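Local coordinates for putative flagella-related protein H (Methanocaldococcus jannaschii DSM 2661, PDB 4WIA) that probably binds and hydrolyses ATP as an accessory component of the archaellum, the archaeal flagellum, with a suggested regulatory role in its assembly, at residues Tyr60-Leu65 / Leu90-Val95; Asp122-Asp127 / Lys157-Thr162. All coordinates share one frame; numbering follows the deposited sequence.

Contact 1. Residues Tyr60-Leu65 / Leu90-Val95. With SO4 (sulfate ion), chain F.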
loop_
_atom_site.group_PDB
_atom_site.type_symbol
_atom_site.label_atom_id
_atom_site.label_comp_id
_atom_site.label_asym_id
_atom_site.label_seq_id
_atom_site.Cartn_x
_atom_site.Cartn_y
_atom_site.Cartn_z
ATOM N N TYR A 60 14.886 14.239 -3.080
ATOM C CA TYR A 60 15.443 14.735 -1.834
ATOM C C TYR A 60 16.795 15.368 -2.121
ATOM O O TYR A 60 17.717 14.660 -2.474
ATOM C CB TYR A 60 15.542 13.584 -0.832
ATOM C CG TYR A 60 15.740 13.987 0.629
ATOM C CD1 TYR A 60 16.833 14.709 1.029
ATOM C CD2 TYR A 60 14.828 13.616 1.596
ATOM C CE1 TYR A 60 17.032 15.094 2.333
ATOM C CE2 TYR A 60 15.015 13.968 2.931
ATOM C CZ TYR A 60 16.098 14.692 3.304
ATOM O OH TYR A 60 16.332 15.074 4.617
ATOM N N VAL A 61 16.916 16.683 -1.911
ATOM C CA VAL A 61 18.125 17.405 -2.134
ATOM C C VAL A 61 18.703 17.721 -0.761
ATOM O O VAL A 61 18.092 18.450 -0.000
ATOM C CB VAL A 61 17.857 18.725 -2.879
ATOM C CG1 VAL A 61 19.161 19.507 -3.160
ATOM C CG2 VAL A 61 17.111 18.476 -4.172
ATOM N N SER A 62 19.890 17.195 -0.482
ATOM C CA SER A 62 20.557 17.348 0.790
ATOM C C SER A 62 21.882 18.154 0.637
ATOM O O SER A 62 22.735 17.778 -0.131
ATOM C CB SER A 62 20.937 15.968 1.348
ATOM O OG SER A 62 21.682 16.085 2.548
ATOM N N THR A 63 22.059 19.169 1.466
ATOM C CA THR A 63 23.321 19.836 1.626
ATOM C C THR A 63 24.221 19.192 2.653
ATOM O O THR A 63 25.236 19.763 2.995
ATOM C CB THR A 63 23.075 21.284 2.086
ATOM O OG1 THR A 63 22.247 21.309 3.258
ATOM C CG2 THR A 63 22.359 22.038 0.995
ATOM N N GLN A 64 23.842 18.030 3.202
ATOM C CA GLN A 64 24.587 17.443 4.338
ATOM C C GLN A 64 25.073 16.000 4.154
ATOM O O GLN A 64 26.126 15.672 4.638
ATOM C CB GLN A 64 23.735 17.541 5.607
ATOM C CG GLN A 64 23.427 18.976 5.988
ATOM C CD GLN A 64 22.579 19.066 7.234
ATOM O OE1 GLN A 64 22.238 18.063 7.833
ATOM N NE2 GLN A 64 22.169 20.272 7.584
ATOM N N LEU A 65 24.320 15.161 3.460
ATOM C CA LEU A 65 24.625 13.767 3.381
ATOM C C LEU A 65 24.856 13.316 1.951
ATOM O O LEU A 65 24.054 13.582 1.034
ATOM C CB LEU A 65 23.472 12.946 3.980
ATOM C CG LEU A 65 23.062 13.258 5.440
ATOM C CD1 LEU A 65 21.877 12.444 5.858
ATOM C CD2 LEU A 65 24.216 12.984 6.442
ATOM N N LEU A 90 12.668 7.254 -5.733
ATOM C CA LEU A 90 13.371 8.286 -4.946
ATOM C C LEU A 90 14.608 8.764 -5.721
ATOM O O LEU A 90 15.455 7.965 -6.098
ATOM C CB LEU A 90 13.810 7.712 -3.596
ATOM C CG LEU A 90 14.743 8.567 -2.722
ATOM C CD1 LEU A 90 14.115 9.920 -2.466
ATOM C CD2 LEU A 90 15.128 7.916 -1.395
ATOM N N LEU A 91 14.706 10.089 -5.971
ATOM C CA LEU A 91 15.843 10.681 -6.593
ATOM C C LEU A 91 16.518 11.482 -5.520
ATOM O O LEU A 91 15.963 12.454 -4.974
ATOM C CB LEU A 91 15.383 11.624 -7.724
ATOM C CG LEU A 91 16.379 12.540 -8.380
ATOM C CD1 LEU A 91 17.468 11.719 -9.096
ATOM C CD2 LEU A 91 15.681 13.497 -9.335
ATOM N N TYR A 92 17.730 11.060 -5.186
ATOM C CA TYR A 92 18.490 11.648 -4.105
ATOM C C TYR A 92 19.638 12.493 -4.677
ATOM O O TYR A 92 20.423 12.010 -5.446
ATOM C CB TYR A 92 19.059 10.545 -3.179
ATOM C CG TYR A 92 19.738 11.138 -1.986
ATOM C CD1 TYR A 92 19.000 11.656 -0.957
ATOM C CD2 TYR A 92 21.113 11.310 -1.947
ATOM C CE1 TYR A 92 19.611 12.261 0.131
ATOM C CE2 TYR A 92 21.751 11.917 -0.856
ATOM C CZ TYR A 92 20.969 12.383 0.185
ATOM O OH TYR A 92 21.569 12.991 1.267
ATOM N N ILE A 93 19.732 13.759 -4.256
ATOM C CA ILE A 93 20.671 14.710 -4.830
ATOM C C ILE A 93 21.592 15.281 -3.757
ATOM O O ILE A 93 21.214 16.223 -3.024
ATOM C CB ILE A 93 19.914 15.872 -5.442
ATOM C CG1 ILE A 93 18.877 15.348 -6.449
ATOM C CG2 ILE A 93 20.911 16.862 -6.116
ATOM C CD1 ILE A 93 19.475 14.709 -7.688
ATOM N N PRO A 94 22.774 14.717 -3.627
ATOM C CA PRO A 94 23.716 15.321 -2.695
ATOM C C PRO A 94 24.365 16.589 -3.285
ATOM O O PRO A 94 24.946 16.518 -4.365
ATOM C CB PRO A 94 24.766 14.215 -2.454
ATOM C CG PRO A 94 24.536 13.195 -3.518
ATOM C CD PRO A 94 23.228 13.442 -4.194
ATOM N N VAL A 95 24.311 17.705 -2.545
ATOM C CA VAL A 95 25.009 18.913 -2.950
ATOM C C VAL A 95 26.487 18.870 -2.487
ATOM O O VAL A 95 26.852 19.429 -1.434
ATOM C CB VAL A 95 24.285 20.141 -2.399
ATOM C CG1 VAL A 95 24.948 21.423 -2.932
ATOM C CG2 VAL A 95 22.814 20.094 -2.804
HETATM S S SO4 F . 20.699 22.685 9.881
HETATM O O1 SO4 F . 19.877 23.172 10.999
HETATM O O2 SO4 F . 21.430 21.394 10.075
HETATM O O3 SO4 F . 21.706 23.777 9.800
HETATM O O4 SO4 F . 19.936 22.525 8.584
#
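The rings of Tyr-60 and Tyr-92 run side by side from neighbouring parallel strands, their planes turned 31° to each other; in both residues CG is anti to the backbone N, which starts the two rings off in the same direction. They touch where CD1 of Tyr-60 comes within 3.8 Å of CE1 of Tyr-92. The edge of the Tyr-92 ring receives the carbonyl of Leu-65, whose O lies in the ring plane and accepts the hydroxyl's hydrogen bond, OH to O 2.6 Å; the donor stands 44° above the carbonyl plane. CB of Ser-62 also lies close to this hydroxyl. From helix 67-76, Phe-70 stacks on Tyr-92 and meets Tyr-60 at an angle.

On the sheet face that bears Val-61 and Ile-93 the contact is aliphatic: Val-61 CG2 rests on Ile-93 CB, and its CG1 reaches Val-95 CG2 at 3.7 Å. Four backbone hydrogen bonds join the strands, the last from Val-95 N to Ser-62 O at 2.9 Å, nearly straight at 177°.

Beyond Ser-62 the chain turns sharply. Ser-62 OG takes the amide hydrogens of both Gln-64 and Leu-65, an ST turn and ST motif in one, and this fold-back delivers the Leu-65 carbonyl to Tyr-92. The extended side chain of Gln-64, a likely ATP ligand by similarity, gives NE2 to sulfate O2 at 2.8 Å, and Lys-40 and Asn-164 hold the same ion. Tyr-60 OH is hydrogen-bonded to Asp-127. The chemistry implies a turn held by two groups, a serine oxygen within it and a tyrosine hydroxyl from the neighbouring strand, which probably helps place Gln-64 beside the nucleotide pocket.

Contact 2. Residues Asp122-Asp127 / Lys157-Thr162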
loop_
_atom_site.group_PDB
_atom_site.type_symbol
_atom_site.label_atom_id
_atom_site.label_comp_id
_atom_site.label_asym_id
_atom_site.label_seq_id
_atom_site.Cartn_x
_atom_site.Cartn_y
_atom_site.Cartn_z
ATOM N N ASP A 122 6.704 13.952 -7.391
ATOM C CA ASP A 122 5.512 14.532 -6.747
ATOM C C ASP A 122 5.920 15.459 -5.660
ATOM O O ASP A 122 5.264 16.457 -5.413
ATOM C CB ASP A 122 4.594 13.471 -6.180
ATOM C CG ASP A 122 4.128 12.485 -7.223
ATOM O OD1 ASP A 122 3.732 12.931 -8.331
ATOM O OD2 ASP A 122 4.217 11.266 -6.945
ATOM N N VAL A 123 7.028 15.184 -5.024
ATOM C CA VAL A 123 7.397 15.886 -3.828
ATOM C C VAL A 123 8.840 16.223 -3.944
ATOM O O VAL A 123 9.633 15.334 -4.233
ATOM C CB VAL A 123 7.214 14.969 -2.582
ATOM C CG1 VAL A 123 7.642 15.678 -1.317
ATOM C CG2 VAL A 123 5.753 14.537 -2.436
ATOM N N ILE A 124 9.206 17.471 -3.641
ATOM C CA ILE A 124 10.599 17.864 -3.695
ATOM C C ILE A 124 11.043 18.450 -2.387
ATOM O O ILE A 124 10.466 19.412 -1.901
ATOM C CB ILE A 124 10.829 18.898 -4.825
ATOM C CG1 ILE A 124 10.338 18.326 -6.174
ATOM C CG2 ILE A 124 12.291 19.264 -4.924
ATOM C CD1 ILE A 124 8.928 18.711 -6.526
ATOM N N ILE A 125 12.126 17.902 -1.832
ATOM C CA ILE A 125 12.582 18.309 -0.511
ATOM C C ILE A 125 13.954 19.008 -0.627
ATOM O O ILE A 125 14.848 18.402 -1.184
ATOM C CB ILE A 125 12.695 17.058 0.360
ATOM C CG1 ILE A 125 11.303 16.450 0.564
ATOM C CG2 ILE A 125 13.303 17.381 1.706
ATOM C CD1 ILE A 125 11.220 15.123 1.289
ATOM N N PHE A 126 14.127 20.195 -0.008
ATOM C CA PHE A 126 15.414 20.811 0.111
ATOM C C PHE A 126 15.829 20.887 1.569
ATOM O O PHE A 126 15.284 21.670 2.328
ATOM C CB PHE A 126 15.426 22.230 -0.484
ATOM C CG PHE A 126 15.027 22.255 -1.930
ATOM C CD1 PHE A 126 15.938 21.965 -2.890
ATOM C CD2 PHE A 126 13.724 22.436 -2.303
ATOM C CE1 PHE A 126 15.607 21.923 -4.232
ATOM C CE2 PHE A 126 13.373 22.368 -3.639
ATOM C CZ PHE A 126 14.329 22.093 -4.602
ATOM N N ASP A 127 16.820 20.084 1.943
ATOM C CA ASP A 127 17.299 20.069 3.298
ATOM C C ASP A 127 18.810 20.298 3.229
ATOM O O ASP A 127 19.549 19.316 3.183
ATOM C CB ASP A 127 16.969 18.687 3.897
ATOM C CG ASP A 127 17.474 18.524 5.317
ATOM O OD1 ASP A 127 17.623 19.569 5.988
ATOM O OD2 ASP A 127 17.697 17.363 5.762
ATOM N N LYS A 157 2.367 19.871 -7.159
ATOM C CA LYS A 157 3.508 19.334 -6.468
ATOM C C LYS A 157 3.564 19.843 -5.044
ATOM O O LYS A 157 2.975 20.858 -4.704
ATOM C CB LYS A 157 4.827 19.779 -7.128
ATOM C CG LYS A 157 4.916 19.756 -8.637
ATOM C CD LYS A 157 5.155 18.355 -9.107
ATOM C CE LYS A 157 5.313 18.302 -10.603
ATOM N NZ LYS A 157 5.771 16.929 -10.786
ATOM N N ILE A 158 4.364 19.160 -4.263
ATOM C CA ILE A 158 4.615 19.554 -2.919
ATOM C C ILE A 158 6.085 19.860 -2.744
ATOM O O ILE A 158 6.888 19.088 -3.168
ATOM C CB ILE A 158 4.220 18.410 -1.954
ATOM C CG1 ILE A 158 2.704 18.287 -1.950
ATOM C CG2 ILE A 158 4.731 18.697 -0.547
ATOM C CD1 ILE A 158 2.178 16.954 -1.448
ATOM N N ILE A 159 6.404 20.975 -2.091
ATOM C CA ILE A 159 7.781 21.303 -1.788
ATOM C C ILE A 159 8.013 21.473 -0.300
ATOM O O ILE A 159 7.223 22.072 0.392
ATOM C CB ILE A 159 8.233 22.569 -2.555
ATOM C CG1 ILE A 159 8.295 22.239 -4.028
ATOM C CG2 ILE A 159 9.604 23.042 -2.100
ATOM C CD1 ILE A 159 8.567 23.415 -4.924
ATOM N N ILE A 160 9.138 20.956 0.180
ATOM C CA ILE A 160 9.421 20.988 1.572
ATOM C C ILE A 160 10.848 21.471 1.730
ATOM O O ILE A 160 11.724 20.833 1.201
ATOM C CB ILE A 160 9.293 19.532 2.180
ATOM C CG1 ILE A 160 7.917 18.944 1.899
ATOM C CG2 ILE A 160 9.538 19.569 3.665
ATOM C CD1 ILE A 160 7.699 17.497 2.371
ATOM N N CYS A 161 11.079 22.531 2.517
ATOM C CA CYS A 161 12.422 23.002 2.811
ATOM C C CYS A 161 12.684 23.083 4.297
ATOM O O CYS A 161 11.809 23.413 5.091
ATOM C CB CYS A 161 12.636 24.400 2.285
ATOM S SG CYS A 161 12.247 24.721 0.553
ATOM N N THR A 162 13.927 22.836 4.683
ATOM C CA THR A 162 14.350 23.185 6.021
ATOM C C THR A 162 15.131 24.513 6.013
ATOM O O THR A 162 15.862 24.806 5.083
ATOM C CB THR A 162 15.185 22.082 6.643
ATOM O OG1 THR A 162 16.417 21.974 5.951
ATOM C CG2 THR A 162 14.445 20.724 6.544
HETATM O O HOH W 1 3.369 15.292 -9.708
#
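Phe-126 lays its ring beside two side chains of the next strand: the methyl CG2 of Ile-159 meets the ring edge at CE2, 4.1 Å away, and SG of Cys-161 approaches CD2 obliquely at 3.9 Å, a sulfur-aromatic contact. This is the parallel part of the mixed sheet in a P-loop NTPase fold, where strands 123-127 and 158-163 are adjacent and helices lie between them in sequence. Phe-149 of helix 142-153 meets the Phe-126 ring and also touches Ile-159 and Cys-161, covering this part of that face.

The opposite face carries Val-123, Ile-125, Ile-158 and Ile-160. Ile-125 and Ile-160 lie side by side, CG1 to CB 4.0 Å, while CD1 of Ile-160 reaches across to Val-123 CG1. Helix 40-53 packs over Val-123 and Ile-125. Five backbone hydrogen bonds run between the strands, the first from Ile-158 N to Asp-122 O and the last from Thr-162 N to Phe-126 O.

At the C-terminal end the packing turns polar. CG of Asp-127, anti to the backbone N (chi1 178°), brings the carboxylate to Thr-162, whose OG1 donates a hydrogen bond to Asp-127 OD1 at 2.7 Å, on the anti side and 21° out of the carboxylate plane. The other oxygen, OD2, is hydrogen-bonded to Ser-41, a magnesium ligand by similarity, and to Tyr-60, so one buried carboxylate ties three hydroxyls together beside the P-loop. An alanine at Asp-127 would probably leave the hydroxyls of Thr-162, Ser-41 and Tyr-60 without their common partner and freer to turn.

A water joins the N-terminal ends. OD2 of Asp-122 accepts from the backbone N of Ser-57; Lys-157 NZ, which also donates to the carbonyls of Tyr-119 and Lys-121, donates at 3.1 Å to the water, which in turn donates a hydrogen bond to Asp-122 OD1, 2.8 Å away.

Overall arrangement
Both contacts belong to one mixed sheet, and strands 58-62 and 123-127 are neighbours that join them: Val-61 N and O probably pair with Ile-125 O and Asp-127 N at 2.8 Å each. Contact 2 lies in the buried middle, its centre about 6 Å from that of the chain; contact 1 is only partly buried, its centre about 12 Å from the chain's, and includes strand 90-94, outermost on its side within this chain. Contact 2 is aliphatic on one face and adds Phe-126 and Cys-161 to the isoleucines on the other; contact 1 sets paired tyrosines against an aliphatic face and a hydrogen-bonded turn. Their C-terminal ends converge beside the P-loop, where both approach the bound sulfate.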